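Local coordinates for chemotaxis signal transduction protein (Thermoanaerobacter tengcongensis, PDB 2QDL), which probably serves as a chemotaxis scaffold, helping to couple transmembrane receptors to the histidine kinase CheA, at residues P47-G52 with P62-K67; R82-E87 with L95-V100; V86-Q91 with H142-V147. One frame throughout, in Å; residues are numbered along the deposited sequence.

The three contacts illustrate how a curled sheet is built from local hairpins and packed over by a loop distant in sequence. Contact 1 comes first along the chain, in the hairpin of strands 50-56 and 59-65; contact 2 follows in the hairpin of strands 82-88 and 91-106. Contact 3 starts from the far end of strand 82-88 and reaches loop residues more than fifty positions later. The centre of contact 1 is about 12 Å from those of contacts 2 and 3, which are about 14 Å apart. Strands 59-65 and 91-106 pair, so both hairpins share one sheet, and Leu-144 and Phe-145 of loop 142-147 tie them into one hydrophobic core of the barrel-like domain.

Contact 1 (P47-G52 with P62-K67); sequences PEFIEG and PVIDLK
Phe-49 and Ile-64 make the tight side of this contact. The Ile-64 methyl CD1 lies 3.3 Å from CD2 of the Phe-49 ring, which it approaches obliquely, and 3.7 Å from CE2. With CG1 anti to the backbone N (chi1 176°), Ile-64 sets that atom 3.7 Å from Phe-49 CD2, and a nearly extended chi2 (158°) carries CD1 on to the ring. Arg-69 adds a cation-pi interaction to the same ring.

Two good backbone bonds flank a weak one. Asp-65 N donates to Phe-49 O at 2.8 Å, in a nearly straight approach to that carbonyl, and Val-63 N reaches Gly-52 O at 2.8 Å. Between them the bond from Glu-51 N to Val-63 O is weak, with an angle of only 125° at the hydrogen. Here lies a classic beta bulge: Glu-51 and Gly-52 both face Val-63, shifting the register by one residue in the antiparallel hairpin 50-56/59-65 of the CheW barrel.

The carboxylate side is looser. Glu-51 and Asp-65 run side by side, with Glu-51 OE1 4.1 Å from Asp-65 OD2. The repulsion expected between these like charges is probably eased by Lys-68, whose NZ forms a salt bridge with Glu-51 OE1. Asp-65, at the N-cap of helix 66-70, accepts the backbone N of Lys-68 through OD1.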
loop_
_atom_site.group_PDB
_atom_site.type_symbol
_atom_site.label_atom_id
_atom_site.label_comp_id
_atom_site.label_asym_id
_atom_site.label_seq_id
_atom_site.Cartn_x
_atom_site.Cartn_y
_atom_site.Cartn_z
ATOM N N PRO A 47 9.517 -7.277 -13.890
ATOM C CA PRO A 47 8.196 -6.853 -14.343
ATOM C C PRO A 47 8.055 -5.336 -14.294
ATOM O O PRO A 47 8.657 -4.661 -13.439
ATOM C CB PRO A 47 7.256 -7.492 -13.320
ATOM C CG PRO A 47 7.998 -8.668 -12.811
ATOM C CD PRO A 47 9.434 -8.270 -12.803
ATOM N N GLU A 48 7.261 -4.810 -15.210
ATOM C CA GLU A 48 6.992 -3.380 -15.280
ATOM C C GLU A 48 6.482 -2.775 -13.967
ATOM O O GLU A 48 6.789 -1.632 -13.668
ATOM C CB GLU A 48 5.989 -3.087 -16.409
ATOM C CG GLU A 48 6.525 -3.372 -17.808
ATOM C CD GLU A 48 6.478 -4.863 -18.217
ATOM O OE1 GLU A 48 6.049 -5.734 -17.394
ATOM O OE2 GLU A 48 6.879 -5.157 -19.383
ATOM N N PHE A 49 5.698 -3.530 -13.200
ATOM C CA PHE A 49 5.121 -3.013 -11.945
ATOM C C PHE A 49 6.159 -2.887 -10.829
ATOM O O PHE A 49 5.915 -2.205 -9.845
ATOM C CB PHE A 49 3.894 -3.828 -11.489
ATOM C CG PHE A 49 4.224 -5.192 -10.987
ATOM C CD1 PHE A 49 4.068 -6.308 -11.810
ATOM C CD2 PHE A 49 4.679 -5.388 -9.690
ATOM C CE1 PHE A 49 4.372 -7.595 -11.343
ATOM C CE2 PHE A 49 4.990 -6.675 -9.230
ATOM C CZ PHE A 49 4.837 -7.778 -10.069
ATOM N N ILE A 50 7.311 -3.560 -10.985
ATOM C CA ILE A 50 8.474 -3.315 -10.130
ATOM C C ILE A 50 9.243 -2.113 -10.658
ATOM O O ILE A 50 10.085 -2.231 -11.560
ATOM C CB ILE A 50 9.427 -4.512 -10.033
ATOM C CG1 ILE A 50 8.655 -5.826 -9.802
ATOM C CG2 ILE A 50 10.502 -4.250 -8.947
ATOM C CD1 ILE A 50 8.374 -6.122 -8.361
ATOM N N GLU A 51 8.951 -0.948 -10.095
ATOM C CA GLU A 51 9.544 0.281 -10.601
ATOM C C GLU A 51 11.052 0.252 -10.467
ATOM O O GLU A 51 11.764 0.842 -11.279
ATOM C CB GLU A 51 8.984 1.504 -9.862
ATOM C CG GLU A 51 9.346 2.832 -10.549
ATOM C CD GLU A 51 8.769 2.935 -11.968
ATOM O OE1 GLU A 51 7.702 2.330 -12.220
ATOM O OE2 GLU A 51 9.381 3.632 -12.813
ATOM N N GLY A 52 11.538 -0.399 -9.406
ATOM C CA GLY A 52 12.955 -0.451 -9.149
ATOM C C GLY A 52 13.298 -0.558 -7.697
ATOM O O GLY A 52 12.552 -1.125 -6.908
ATOM N N PRO A 62 12.959 -2.950 -2.641
ATOM C CA PRO A 62 12.212 -2.980 -3.891
ATOM C C PRO A 62 10.908 -2.166 -3.813
ATOM O O PRO A 62 10.174 -2.263 -2.839
ATOM C CB PRO A 62 11.941 -4.480 -4.103
ATOM C CG PRO A 62 11.892 -5.035 -2.750
ATOM C CD PRO A 62 12.919 -4.260 -1.947
ATOM N N VAL A 63 10.648 -1.386 -4.855
ATOM C CA VAL A 63 9.514 -0.486 -4.920
ATOM C C VAL A 63 8.551 -0.903 -6.027
ATOM O O VAL A 63 8.933 -1.094 -7.153
ATOM C CB VAL A 63 9.937 0.977 -5.142
ATOM C CG1 VAL A 63 8.713 1.892 -5.022
ATOM C CG2 VAL A 63 11.009 1.374 -4.141
ATOM N N ILE A 64 7.287 -1.066 -5.657
ATOM C CA ILE A 64 6.239 -1.423 -6.602
ATOM C C ILE A 64 5.414 -0.178 -6.934
ATOM O O ILE A 64 5.109 0.659 -6.061
ATOM C CB ILE A 64 5.342 -2.577 -6.028
ATOM C CG1 ILE A 64 4.176 -2.910 -6.945
ATOM C CG2 ILE A 64 4.735 -2.191 -4.716
ATOM C CD1 ILE A 64 3.636 -4.314 -6.694
ATOM N N ASP A 65 5.075 -0.069 -8.216
ATOM C CA ASP A 65 4.111 0.890 -8.687
ATOM C C ASP A 65 2.769 0.182 -8.633
ATOM O O ASP A 65 2.526 -0.740 -9.413
ATOM C CB ASP A 65 4.474 1.411 -10.103
ATOM C CG ASP A 65 3.449 2.450 -10.631
ATOM O OD1 ASP A 65 2.225 2.210 -10.502
ATOM O OD2 ASP A 65 3.854 3.474 -11.196
ATOM N N LEU A 66 1.928 0.573 -7.663
ATOM C CA LEU A 66 0.598 -0.041 -7.438
ATOM C C LEU A 66 -0.365 0.115 -8.611
ATOM O O LEU A 66 -1.164 -0.779 -8.875
ATOM C CB LEU A 66 -0.062 0.503 -6.153
ATOM C CG LEU A 66 0.677 0.261 -4.831
ATOM C CD1 LEU A 66 -0.086 0.904 -3.669
ATOM C CD2 LEU A 66 0.891 -1.252 -4.571
ATOM N N LYS A 67 -0.313 1.246 -9.308
ATOM C CA LYS A 67 -1.166 1.458 -10.491
ATOM C C LYS A 67 -0.870 0.437 -11.571
ATOM O O LYS A 67 -1.803 -0.094 -12.175
ATOM C CB LYS A 67 -1.001 2.856 -11.053
ATOM C CG LYS A 67 -1.489 3.978 -10.128
ATOM C CD LYS A 67 -1.086 5.309 -10.726
ATOM C CE LYS A 67 -1.013 6.365 -9.656
ATOM N NZ LYS A 67 -0.395 7.633 -10.138
#

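Contact 2 (R82-E87 with L95-V100); sequences RIIIVE and LIVDAV. With GOL (glycerol), chain C.
Ile-84 and Leu-95 form one of two hydrogen-bonded pairs in this antiparallel beta hairpin, part of the barrel-like sheet of the CheW domain; Arg-82 and Val-97 form the other. Both pairs are bonded in each direction: Ile-84 N meets Leu-95 O at 2.9 Å, and Arg-82 N meets Val-97 O at 3.0 Å. Between them Ile-83 faces Ile-96 as a non-hydrogen-bonded pair.

Apolar packing is closest on the side occupied by Ile-84 and Val-97. Their side chains cross at about a right angle, and CD1 of Ile-84 presses to 3.5 Å from Val-97 CG1, tighter than usual for two methyls. Farther along, Val-86 CG1 lies 4.1 Å from Leu-95 CD1, while Phe-17 of strand 12-19 packs on both Ile-84 and Val-97.

Polar contacts gather at the Arg-82 end, where NH1 bonds to Lys-79 O. An alanine here would probably leave Lys-79 O without that donor and loosen the hold on a glycerol, probably from the crystallisation liquor. This glycerol bridges the two segments: O1 donates to Val-100 O at 2.8 Å, and Arg-82 NE donates to O3, at 3.0 Å, at the edge and in the plane of the guanidinium.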
loop_
_atom_site.group_PDB
_atom_site.type_symbol
_atom_site.label_atom_id
_atom_site.label_comp_id
_atom_site.label_asym_id
_atom_site.label_seq_id
_atom_site.Cartn_x
_atom_site.Cartn_y
_atom_site.Cartn_z
ATOM N N ARG A 82 4.791 9.810 -2.733
ATOM C CA ARG A 82 5.629 9.222 -1.694
ATOM C C ARG A 82 5.859 7.734 -1.907
ATOM O O ARG A 82 5.226 7.086 -2.756
ATOM C CB ARG A 82 4.950 9.397 -0.326
ATOM C CG ARG A 82 4.753 10.832 0.106
ATOM C CD ARG A 82 6.088 11.436 0.508
ATOM N NE ARG A 82 5.915 12.751 1.113
ATOM C CZ ARG A 82 5.879 13.902 0.454
ATOM N NH1 ARG A 82 5.986 13.936 -0.872
ATOM N NH2 ARG A 82 5.714 15.029 1.134
ATOM N N ILE A 83 6.759 7.198 -1.091
ATOM C CA ILE A 83 6.972 5.778 -1.008
ATOM C C ILE A 83 6.711 5.327 0.412
ATOM O O ILE A 83 7.470 5.648 1.333
ATOM C CB ILE A 83 8.421 5.340 -1.427
ATOM C CG1 ILE A 83 8.725 5.763 -2.877
ATOM C CG2 ILE A 83 8.568 3.826 -1.207
ATOM C CD1 ILE A 83 10.232 5.697 -3.265
ATOM N N ILE A 84 5.639 4.559 0.561
ATOM C CA ILE A 84 5.273 3.969 1.855
ATOM C C ILE A 84 6.067 2.698 2.053
ATOM O O ILE A 84 5.960 1.748 1.253
ATOM C CB ILE A 84 3.775 3.636 1.934
ATOM C CG1 ILE A 84 2.935 4.901 1.631
ATOM C CG2 ILE A 84 3.435 3.036 3.278
ATOM C CD1 ILE A 84 1.451 4.659 1.625
ATOM N N ILE A 85 6.866 2.691 3.114
ATOM C CA ILE A 85 7.653 1.512 3.472
ATOM C C ILE A 85 6.814 0.576 4.314
ATOM O O ILE A 85 6.290 0.946 5.375
ATOM C CB ILE A 85 8.967 1.866 4.186
ATOM C CG1 ILE A 85 9.732 2.969 3.433
ATOM C CG2 ILE A 85 9.835 0.593 4.490
ATOM C CD1 ILE A 85 10.114 2.647 2.006
ATOM N N VAL A 86 6.669 -0.641 3.811
ATOM C CA VAL A 86 5.930 -1.687 4.501
ATOM C C VAL A 86 6.863 -2.924 4.694
ATOM O O VAL A 86 8.044 -2.898 4.342
ATOM C CB VAL A 86 4.611 -2.059 3.715
ATOM C CG1 VAL A 86 3.732 -0.809 3.487
ATOM C CG2 VAL A 86 4.938 -2.751 2.384
ATOM N N GLU A 87 6.317 -3.989 5.263
ATOM C CA GLU A 87 7.054 -5.234 5.470
ATOM C C GLU A 87 6.180 -6.362 4.970
ATOM O O GLU A 87 5.027 -6.438 5.326
ATOM C CB GLU A 87 7.378 -5.436 6.947
ATOM C CG GLU A 87 8.094 -6.728 7.213
ATOM C CD GLU A 87 8.197 -7.059 8.704
ATOM O OE1 GLU A 87 7.208 -7.535 9.336
ATOM O OE2 GLU A 87 9.295 -6.851 9.232
ATOM N N LEU A 95 5.873 1.017 -1.553
ATOM C CA LEU A 95 4.689 1.162 -2.404
ATOM C C LEU A 95 4.585 2.637 -2.777
ATOM O O LEU A 95 4.557 3.508 -1.892
ATOM C CB LEU A 95 3.420 0.710 -1.667
ATOM C CG LEU A 95 3.418 -0.601 -0.850
ATOM C CD1 LEU A 95 2.048 -0.834 -0.267
ATOM C CD2 LEU A 95 3.787 -1.778 -1.707
ATOM N N ILE A 96 4.550 2.904 -4.088
ATOM C CA ILE A 96 4.354 4.258 -4.607
ATOM C C ILE A 96 2.899 4.650 -4.446
ATOM O O ILE A 96 1.985 3.878 -4.747
ATOM C CB ILE A 96 4.805 4.385 -6.101
ATOM C CG1 ILE A 96 6.296 4.081 -6.234
ATOM C CG2 ILE A 96 4.476 5.791 -6.699
ATOM C CD1 ILE A 96 6.712 3.794 -7.651
ATOM N N VAL A 97 2.700 5.868 -3.944
ATOM C CA VAL A 97 1.364 6.465 -3.786
ATOM C C VAL A 97 1.425 7.929 -4.260
ATOM O O VAL A 97 2.464 8.562 -4.144
ATOM C CB VAL A 97 0.831 6.361 -2.298
ATOM C CG1 VAL A 97 0.886 4.942 -1.788
ATOM C CG2 VAL A 97 1.610 7.273 -1.330
ATOM N N ASP A 98 0.312 8.460 -4.756
ATOM C CA ASP A 98 0.239 9.856 -5.201
ATOM C C ASP A 98 0.265 10.844 -4.045
ATOM O O ASP A 98 0.717 11.953 -4.208
ATOM C CB ASP A 98 -1.017 10.126 -6.075
ATOM C CG ASP A 98 -0.986 9.370 -7.380
ATOM O OD1 ASP A 98 0.118 9.009 -7.826
ATOM O OD2 ASP A 98 -2.060 9.159 -7.971
ATOM N N ALA A 99 -0.248 10.450 -2.892
ATOM C CA ALA A 99 -0.262 11.341 -1.724
ATOM C C ALA A 99 -0.817 10.591 -0.548
ATOM O O ALA A 99 -1.655 9.731 -0.708
ATOM C CB ALA A 99 -1.137 12.604 -2.002
ATOM N N VAL A 100 -0.311 10.914 0.628
ATOM C CA VAL A 100 -0.912 10.541 1.893
ATOM C C VAL A 100 -1.830 11.704 2.277
ATOM O O VAL A 100 -1.362 12.787 2.656
ATOM C CB VAL A 100 0.173 10.251 2.960
ATOM C CG1 VAL A 100 -0.451 10.002 4.345
ATOM C CG2 VAL A 100 1.036 9.058 2.527
HETATM C C1 GOL C . 1.923 13.563 4.359
HETATM O O1 GOL C . 1.030 14.040 3.382
HETATM C C2 GOL C . 3.250 13.232 3.683
HETATM O O2 GOL C . 3.077 12.375 2.567
HETATM C C3 GOL C . 4.154 12.573 4.692
HETATM O O3 GOL C . 5.306 12.122 4.012
#

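Contact 3 (V86-Q91 with H142-V147); sequences VEILGQ and HFLFEV
Ile-88 and His-142 bring the two backbones to their nearest approach, with CA atoms 6.1 Å apart. Each segment contains a turn, the second beginning just after His-142. A type I' turn from Ile-88 to Gln-91 is closed by backbone bonds in both directions between these two residues, with Leu-89 and Gly-90 at its corners, both at positive phi. In 142-147, a type I turn spans Phe-143 to Glu-146 and is closed by the bond from Glu-146 N to Phe-143 O.

The side-chain contacts are mostly apolar, and Ile-88 carries most of them. Its CD1, extended anti to CA (chi2 174°), comes in the plane of the Phe-145 ring at its edge, 3.7 Å from both CD2 and CE2, while the two side chains cross at about a right angle. The same methyl is 4.4 Å from CD1 of Leu-144. The other branch of Ile-88 touches backbone: CG2 lies 3.6 Å from His-142 O.

Toward solvent the packing thins. Leu-89 CD2 approaches the His-142 ring obliquely, 4.1 Å from NE2, and CE1 of Phe-143 sits 3.4 Å above the centre of that imidazole. Arg-69 bonds to the carbonyls of Leu-144 and Glu-146 in 142-147. The arrangement is that of a two-residue beta-hairpin turn, between strands 82-88 and 91-106, packed against a loop that follows strand 134-139 in the CheW-like fold.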
loop_
_atom_site.group_PDB
_atom_site.type_symbol
_atom_site.label_atom_id
_atom_site.label_comp_id
_atom_site.label_asym_id
_atom_site.label_seq_id
_atom_site.Cartn_x
_atom_site.Cartn_y
_atom_site.Cartn_z
ATOM N N VAL A 86 6.669 -0.641 3.811
ATOM C CA VAL A 86 5.930 -1.687 4.501
ATOM C C VAL A 86 6.863 -2.924 4.694
ATOM O O VAL A 86 8.044 -2.898 4.342
ATOM C CB VAL A 86 4.611 -2.059 3.715
ATOM C CG1 VAL A 86 3.732 -0.809 3.487
ATOM C CG2 VAL A 86 4.938 -2.751 2.384
ATOM N N GLU A 87 6.317 -3.989 5.263
ATOM C CA GLU A 87 7.054 -5.234 5.470
ATOM C C GLU A 87 6.180 -6.362 4.970
ATOM O O GLU A 87 5.027 -6.438 5.326
ATOM C CB GLU A 87 7.378 -5.436 6.947
ATOM C CG GLU A 87 8.094 -6.728 7.213
ATOM C CD GLU A 87 8.197 -7.059 8.704
ATOM O OE1 GLU A 87 7.208 -7.535 9.336
ATOM O OE2 GLU A 87 9.295 -6.851 9.232
ATOM N N ILE A 88 6.718 -7.169 4.076
ATOM C CA ILE A 88 5.995 -8.251 3.453
ATOM C C ILE A 88 6.894 -9.464 3.621
ATOM O O ILE A 88 8.053 -9.469 3.162
ATOM C CB ILE A 88 5.724 -7.992 1.951
ATOM C CG1 ILE A 88 4.873 -6.734 1.754
ATOM C CG2 ILE A 88 5.061 -9.205 1.302
ATOM C CD1 ILE A 88 4.719 -6.379 0.309
ATOM N N LEU A 89 6.356 -10.449 4.335
ATOM C CA LEU A 89 7.035 -11.684 4.679
ATOM C C LEU A 89 8.386 -11.391 5.323
ATOM O O LEU A 89 9.407 -11.958 4.936
ATOM C CB LEU A 89 7.145 -12.585 3.424
ATOM C CG LEU A 89 5.824 -13.126 2.854
ATOM C CD1 LEU A 89 6.092 -13.832 1.563
ATOM C CD2 LEU A 89 5.121 -14.067 3.843
ATOM N N GLY A 90 8.378 -10.468 6.285
ATOM C CA GLY A 90 9.583 -10.106 7.029
ATOM C C GLY A 90 10.635 -9.330 6.255
ATOM O O GLY A 90 11.748 -9.165 6.735
ATOM N N GLN A 91 10.285 -8.869 5.047
ATOM C CA GLN A 91 11.169 -8.074 4.191
ATOM C C GLN A 91 10.602 -6.685 3.948
ATOM O O GLN A 91 9.383 -6.531 3.788
ATOM C CB GLN A 91 11.351 -8.766 2.835
ATOM C CG GLN A 91 11.888 -10.204 2.946
ATOM C CD GLN A 91 13.281 -10.226 3.559
ATOM O OE1 GLN A 91 14.124 -9.370 3.256
ATOM N NE2 GLN A 91 13.522 -11.187 4.441
ATOM N N HIS A 142 0.226 -9.114 1.249
ATOM C CA HIS A 142 0.809 -10.445 1.087
ATOM C C HIS A 142 1.391 -10.774 -0.310
ATOM O O HIS A 142 2.570 -11.128 -0.425
ATOM C CB HIS A 142 -0.228 -11.509 1.485
ATOM C CG HIS A 142 0.355 -12.867 1.707
ATOM N ND1 HIS A 142 -0.357 -13.900 2.273
ATOM C CD2 HIS A 142 1.596 -13.356 1.464
ATOM C CE1 HIS A 142 0.416 -14.968 2.352
ATOM N NE2 HIS A 142 1.603 -14.664 1.862
ATOM N N PHE A 143 0.564 -10.670 -1.350
ATOM C CA PHE A 143 0.943 -11.118 -2.685
ATOM C C PHE A 143 1.378 -10.039 -3.682
ATOM O O PHE A 143 1.489 -10.323 -4.884
ATOM C CB PHE A 143 -0.202 -11.924 -3.301
ATOM C CG PHE A 143 -0.764 -12.988 -2.370
ATOM C CD1 PHE A 143 0.027 -14.060 -1.954
ATOM C CD2 PHE A 143 -2.072 -12.888 -1.894
ATOM C CE1 PHE A 143 -0.489 -15.040 -1.087
ATOM C CE2 PHE A 143 -2.610 -13.859 -1.009
ATOM C CZ PHE A 143 -1.815 -14.935 -0.609
ATOM N N LEU A 144 1.619 -8.819 -3.204
ATOM C CA LEU A 144 1.966 -7.718 -4.098
ATOM C C LEU A 144 3.142 -8.035 -5.035
ATOM O O LEU A 144 3.129 -7.635 -6.202
ATOM C CB LEU A 144 2.191 -6.396 -3.341
ATOM C CG LEU A 144 0.929 -5.739 -2.757
ATOM C CD1 LEU A 144 1.336 -4.511 -1.876
ATOM C CD2 LEU A 144 -0.051 -5.349 -3.878
ATOM N N PHE A 145 4.104 -8.809 -4.536
ATOM C CA PHE A 145 5.324 -9.135 -5.273
ATOM C C PHE A 145 5.306 -10.525 -5.915
ATOM O O PHE A 145 6.262 -10.899 -6.593
ATOM C CB PHE A 145 6.559 -9.020 -4.344
ATOM C CG PHE A 145 6.953 -7.607 -4.056
ATOM C CD1 PHE A 145 7.882 -6.954 -4.864
ATOM C CD2 PHE A 145 6.355 -6.905 -3.003
ATOM C CE1 PHE A 145 8.225 -5.637 -4.621
ATOM C CE2 PHE A 145 6.679 -5.588 -2.753
ATOM C CZ PHE A 145 7.620 -4.945 -3.551
ATOM N N GLU A 146 4.244 -11.292 -5.689
ATOM C CA GLU A 146 4.197 -12.664 -6.164
ATOM C C GLU A 146 3.789 -12.758 -7.633
ATOM O O GLU A 146 2.635 -12.515 -7.986
ATOM C CB GLU A 146 3.317 -13.558 -5.275
ATOM C CG GLU A 146 3.896 -14.989 -5.158
ATOM C CD GLU A 146 2.974 -15.968 -4.462
ATOM O OE1 GLU A 146 2.598 -15.718 -3.295
ATOM O OE2 GLU A 146 2.630 -17.003 -5.079
ATOM N N VAL A 147 4.773 -13.106 -8.461
ATOM C CA VAL A 147 4.639 -13.266 -9.908
ATOM C C VAL A 147 4.580 -14.761 -10.224
ATOM O O VAL A 147 5.569 -15.485 -10.024
ATOM C CB VAL A 147 5.861 -12.660 -10.649
ATOM C CG1 VAL A 147 5.727 -12.830 -12.146
ATOM C CG2 VAL A 147 6.045 -11.194 -10.294
#